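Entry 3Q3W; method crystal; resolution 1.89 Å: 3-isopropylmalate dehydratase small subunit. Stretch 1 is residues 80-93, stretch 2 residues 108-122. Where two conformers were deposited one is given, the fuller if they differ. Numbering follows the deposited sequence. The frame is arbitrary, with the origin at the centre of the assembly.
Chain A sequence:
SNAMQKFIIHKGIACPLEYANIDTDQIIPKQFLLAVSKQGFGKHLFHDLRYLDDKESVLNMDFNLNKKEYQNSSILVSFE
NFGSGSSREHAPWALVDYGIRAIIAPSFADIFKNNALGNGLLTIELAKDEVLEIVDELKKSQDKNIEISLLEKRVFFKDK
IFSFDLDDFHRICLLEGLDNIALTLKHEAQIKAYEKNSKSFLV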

# COMPACT_ATOMS: atom_id res chain seq x y z
N GLU A 80 -0.10 -12.16 2.81
CA GLU A 80 -0.91 -12.59 1.69
C GLU A 80 -2.33 -12.11 1.72
O GLU A 80 -2.87 -11.80 2.77
CB GLU A 80 -0.92 -14.13 1.55
CG GLU A 80 -1.21 -14.93 2.85
CD GLU A 80 0.07 -15.42 3.55
OE1 GLU A 80 0.95 -14.58 3.87
OE2 GLU A 80 0.19 -16.64 3.78
N ASN A 81 -2.93 -12.11 0.53
CA ASN A 81 -4.33 -11.79 0.31
C ASN A 81 -4.66 -10.40 0.83
O ASN A 81 -5.70 -10.17 1.45
CB ASN A 81 -5.26 -12.88 0.89
CG ASN A 81 -6.70 -12.76 0.40
OD1 ASN A 81 -6.95 -12.32 -0.72
ND2 ASN A 81 -7.64 -13.11 1.26
N PHE A 82 -3.78 -9.46 0.53
CA PHE A 82 -4.01 -8.10 0.90
C PHE A 82 -5.17 -7.53 0.10
O PHE A 82 -5.21 -7.66 -1.11
CB PHE A 82 -2.79 -7.24 0.64
CG PHE A 82 -2.91 -5.83 1.19
CD1 PHE A 82 -2.40 -5.50 2.42
CD2 PHE A 82 -3.54 -4.84 0.45
CE1 PHE A 82 -2.50 -4.20 2.91
CE2 PHE A 82 -3.64 -3.55 0.93
CZ PHE A 82 -3.15 -3.23 2.16
N GLY A 83 -6.10 -6.90 0.78
CA GLY A 83 -7.23 -6.28 0.07
C GLY A 83 -8.41 -7.19 -0.08
O GLY A 83 -9.33 -6.87 -0.81
N SER A 84 -8.38 -8.33 0.60
CA SER A 84 -9.51 -9.26 0.66
C SER A 84 -10.87 -8.57 0.85
O SER A 84 -11.03 -7.72 1.73
CB SER A 84 -9.30 -10.31 1.76
OG SER A 84 -10.39 -11.21 1.81
N GLY A 85 -11.82 -8.97 0.01
CA GLY A 85 -13.21 -8.56 0.13
C GLY A 85 -13.85 -8.22 -1.21
O GLY A 85 -13.22 -8.35 -2.26
N SER A 86 -15.11 -7.81 -1.16
CA SER A 86 -15.78 -7.35 -2.36
C SER A 86 -15.33 -5.94 -2.76
O SER A 86 -14.67 -5.25 -1.98
CB SER A 86 -17.30 -7.42 -2.19
OG SER A 86 -17.68 -6.85 -0.97
N SER A 87 -15.67 -5.55 -4.00
CA SER A 87 -15.29 -4.24 -4.52
C SER A 87 -15.51 -3.19 -3.44
O SER A 87 -16.55 -3.15 -2.80
CB SER A 87 -16.09 -3.90 -5.77
OG SER A 87 -15.47 -2.82 -6.47
N ARG A 88 -14.48 -2.39 -3.19
CA ARG A 88 -14.56 -1.21 -2.34
C ARG A 88 -13.58 -0.23 -2.93
O ARG A 88 -12.38 -0.26 -2.63
CB ARG A 88 -14.21 -1.53 -0.88
CG ARG A 88 -14.57 -0.40 0.04
CD ARG A 88 -14.55 -0.76 1.46
NE ARG A 88 -15.64 -1.66 1.85
CZ ARG A 88 -15.84 -2.06 3.10
NH1 ARG A 88 -15.02 -1.63 4.10
NH2 ARG A 88 -16.84 -2.90 3.36
N GLU A 89 -14.07 0.63 -3.80
CA GLU A 89 -13.21 1.63 -4.44
C GLU A 89 -12.51 2.52 -3.42
O GLU A 89 -11.37 2.91 -3.62
CB GLU A 89 -13.99 2.48 -5.44
CG GLU A 89 -15.05 3.40 -4.80
CD GLU A 89 -16.28 3.60 -5.70
OE1 GLU A 89 -17.39 3.69 -5.16
OE2 GLU A 89 -16.13 3.66 -6.95
N HIS A 90 -13.17 2.80 -2.30
CA HIS A 90 -12.59 3.59 -1.22
C HIS A 90 -11.30 3.01 -0.59
O HIS A 90 -10.52 3.78 -0.01
CB HIS A 90 -13.60 3.79 -0.09
CG HIS A 90 -14.75 4.67 -0.46
ND1 HIS A 90 -15.81 4.22 -1.20
CD2 HIS A 90 -15.03 5.96 -0.13
CE1 HIS A 90 -16.68 5.20 -1.35
NE2 HIS A 90 -16.25 6.25 -0.69
N ALA A 91 -11.09 1.69 -0.67
CA ALA A 91 -9.91 1.10 -0.07
C ALA A 91 -8.66 1.61 -0.78
O ALA A 91 -7.82 2.24 -0.16
CB ALA A 91 -9.99 -0.47 -0.04
N PRO A 92 -8.56 1.43 -2.11
CA PRO A 92 -7.45 2.16 -2.79
C PRO A 92 -7.41 3.67 -2.57
O PRO A 92 -6.35 4.25 -2.36
CB PRO A 92 -7.65 1.84 -4.28
CG PRO A 92 -8.42 0.61 -4.29
CD PRO A 92 -9.32 0.62 -3.06
N TRP A 93 -8.54 4.33 -2.59
CA TRP A 93 -8.57 5.77 -2.30
C TRP A 93 -7.95 6.16 -0.93
O TRP A 93 -7.21 7.13 -0.84
CB TRP A 93 -9.98 6.26 -2.34
CG TRP A 93 -10.68 6.11 -3.66
CD1 TRP A 93 -10.16 5.66 -4.84
CD2 TRP A 93 -12.04 6.45 -3.92
NE1 TRP A 93 -11.13 5.71 -5.84
CE2 TRP A 93 -12.28 6.20 -5.29
CE3 TRP A 93 -13.08 6.97 -3.13
CZ2 TRP A 93 -13.54 6.39 -5.88
CZ3 TRP A 93 -14.34 7.18 -3.72
CH2 TRP A 93 -14.54 6.90 -5.08
N PHE A 108 -2.51 -10.48 -3.68
CA PHE A 108 -3.53 -9.45 -3.51
C PHE A 108 -4.84 -10.05 -3.95
O PHE A 108 -4.89 -10.80 -4.93
CB PHE A 108 -3.26 -8.24 -4.39
CG PHE A 108 -2.06 -7.49 -4.02
CD1 PHE A 108 -2.15 -6.43 -3.11
CD2 PHE A 108 -0.82 -7.81 -4.55
CE1 PHE A 108 -1.05 -5.73 -2.75
CE2 PHE A 108 0.29 -7.11 -4.17
CZ PHE A 108 0.18 -6.06 -3.28
N ALA A 109 -5.90 -9.70 -3.24
CA ALA A 109 -7.22 -10.05 -3.64
C ALA A 109 -7.44 -9.47 -5.04
O ALA A 109 -7.14 -8.32 -5.29
CB ALA A 109 -8.25 -9.53 -2.67
N ASP A 110 -7.95 -10.29 -5.95
CA ASP A 110 -8.08 -9.91 -7.35
C ASP A 110 -8.82 -8.58 -7.52
O ASP A 110 -8.38 -7.72 -8.30
CB ASP A 110 -8.83 -10.99 -8.15
CG ASP A 110 -8.11 -12.34 -8.15
OD1 ASP A 110 -6.89 -12.40 -7.84
OD2 ASP A 110 -8.78 -13.36 -8.46
N ILE A 111 -9.92 -8.41 -6.82
CA ILE A 111 -10.74 -7.22 -7.04
C ILE A 111 -9.97 -5.95 -6.60
O ILE A 111 -9.89 -4.98 -7.34
CB ILE A 111 -12.09 -7.30 -6.30
CG1 ILE A 111 -12.98 -8.40 -6.91
CG2 ILE A 111 -12.81 -5.96 -6.40
CD1 ILE A 111 -14.26 -8.65 -6.15
N PHE A 112 -9.36 -6.00 -5.43
CA PHE A 112 -8.62 -4.86 -4.93
C PHE A 112 -7.45 -4.54 -5.83
O PHE A 112 -7.16 -3.36 -6.11
CB PHE A 112 -8.13 -5.14 -3.50
CG PHE A 112 -7.14 -4.16 -3.01
CD1 PHE A 112 -7.57 -2.98 -2.42
CD2 PHE A 112 -5.76 -4.36 -3.20
CE1 PHE A 112 -6.67 -2.06 -1.95
CE2 PHE A 112 -4.84 -3.42 -2.75
CZ PHE A 112 -5.29 -2.26 -2.14
N LYS A 113 -6.76 -5.59 -6.31
CA LYS A 113 -5.61 -5.36 -7.17
C LYS A 113 -6.01 -4.47 -8.38
O LYS A 113 -5.30 -3.50 -8.69
CB LYS A 113 -4.95 -6.67 -7.67
CG LYS A 113 -3.64 -6.35 -8.41
CD LYS A 113 -3.11 -7.44 -9.33
CE LYS A 113 -2.71 -8.65 -8.60
NZ LYS A 113 -2.27 -9.60 -9.65
N ASN A 114 -7.10 -4.82 -9.04
CA ASN A 114 -7.50 -4.13 -10.26
C ASN A 114 -7.92 -2.70 -9.95
O ASN A 114 -7.53 -1.77 -10.63
CB ASN A 114 -8.63 -4.85 -10.95
CG ASN A 114 -8.89 -4.32 -12.34
OD1 ASN A 114 -9.92 -3.73 -12.58
ND2 ASN A 114 -7.95 -4.56 -13.27
N ASN A 115 -8.65 -2.52 -8.85
CA ASN A 115 -9.01 -1.18 -8.40
C ASN A 115 -7.82 -0.36 -8.02
O ASN A 115 -7.79 0.85 -8.28
CB ASN A 115 -9.96 -1.25 -7.23
CG ASN A 115 -11.32 -1.80 -7.63
OD1 ASN A 115 -11.71 -1.72 -8.81
ND2 ASN A 115 -12.03 -2.38 -6.66
N ALA A 116 -6.85 -0.99 -7.37
CA ALA A 116 -5.70 -0.24 -6.92
C ALA A 116 -4.91 0.23 -8.13
O ALA A 116 -4.49 1.39 -8.20
CB ALA A 116 -4.82 -1.07 -5.98
N LEU A 117 -4.66 -0.68 -9.06
CA LEU A 117 -3.92 -0.40 -10.28
C LEU A 117 -4.64 0.67 -11.09
O LEU A 117 -4.00 1.58 -11.62
CB LEU A 117 -3.75 -1.66 -11.13
CG LEU A 117 -2.75 -2.64 -10.50
CD1 LEU A 117 -2.79 -4.00 -11.27
CD2 LEU A 117 -1.31 -2.02 -10.45
N GLY A 118 -5.96 0.59 -11.11
CA GLY A 118 -6.78 1.66 -11.68
C GLY A 118 -6.59 3.04 -11.04
O GLY A 118 -6.82 4.07 -11.69
N ASN A 119 -6.13 3.08 -9.80
CA ASN A 119 -6.01 4.33 -9.08
C ASN A 119 -4.58 4.71 -8.89
O ASN A 119 -4.27 5.61 -8.11
CB ASN A 119 -6.76 4.26 -7.75
CG ASN A 119 -8.26 4.45 -7.92
OD1 ASN A 119 -8.77 5.57 -7.75
ND2 ASN A 119 -8.97 3.39 -8.29
N GLY A 120 -3.70 4.04 -9.62
CA GLY A 120 -2.27 4.43 -9.64
C GLY A 120 -1.51 3.93 -8.44
O GLY A 120 -0.40 4.37 -8.20
N LEU A 121 -2.10 2.99 -7.72
CA LEU A 121 -1.50 2.34 -6.56
C LEU A 121 -0.80 1.04 -7.04
O LEU A 121 -1.46 0.07 -7.35
CB LEU A 121 -2.60 2.01 -5.53
CG LEU A 121 -2.24 1.28 -4.22
CD1 LEU A 121 -1.05 1.96 -3.52
CD2 LEU A 121 -3.43 1.16 -3.26
N LEU A 122 0.53 1.05 -7.11
CA LEU A 122 1.26 -0.10 -7.63
C LEU A 122 1.33 -1.30 -6.70
O LEU A 122 1.87 -1.24 -5.58
CB LEU A 122 2.67 0.28 -8.03
CG LEU A 122 3.55 -0.80 -8.64
CD1 LEU A 122 2.88 -1.53 -9.84
CD2 LEU A 122 4.88 -0.16 -9.09
O HOH W 1 -10.93 -7.30 -3.06
O HOH W 2 -11.30 -2.48 -3.97
O HOH W 3 -11.46 4.76 -8.66

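The two stretches run alongside each other, from Asn81 beside Phe108 to Pro92 beside Ala116. Stretch 1 is mostly loop and ends in a helix that includes Pro92 and Trp93. Stretch 2 supplies the helix from Asp110.

One backbone bridge joins Phe82 to Phe108. Ala109 N donates to Phe82 O at 3.0 Å, nearly straight. The same Phe82 O also receives a CA-H...O contact from Phe108 CA at 3.4 Å. Ala109 is the N-cap residue, and its O accepts from Lys113 N at 2.9 Å.

Asn81 to Ser84 form a type II turn, closed by a weak bond from Ser84 N to Asn81 O at 3.4 Å. Gly83 sits in this turn with its CA over the face of the Phe112 ring. A CB there would clash with Phe112 CG, and the backbone angles alone call for glycine.

Helix-start amides lack acceptors one turn back. Water 1 serves one of them, accepting weakly from Phe112 N at 3.1 Å. It donates to Gly83 O at 2.8 Å and to Gly85 O at 2.6 Å, so it ties loop to helix.

The Phe82 edge points toward the Phe112 face, ring planes at 63°. Pro92 CD packs 3.9 Å from Phe112 CE1, and the proline also meets Ala116 and Leu121. Ile111 CG2 lies 3.6 Å from Ser87 CA.

Asn115 ND2 donates to water 2 at 2.8 Å and, weakly, to Ser87 OG at 3.5 Å. Water 2 donates to Arg88 O at 2.8 Å. That carbonyl also accepts from Ala91 N at 3.1 Å, so water is its second donor.

Asn119 ND2 donates to Asn115 O at 2.8 Å and to water 3 at 2.9 Å. Water 3 also accepts from Trp93 NE1 at 3.0 Å. Asn119 OD1 lies at the indole edge, also 3.0 Å from Trp93 NE1.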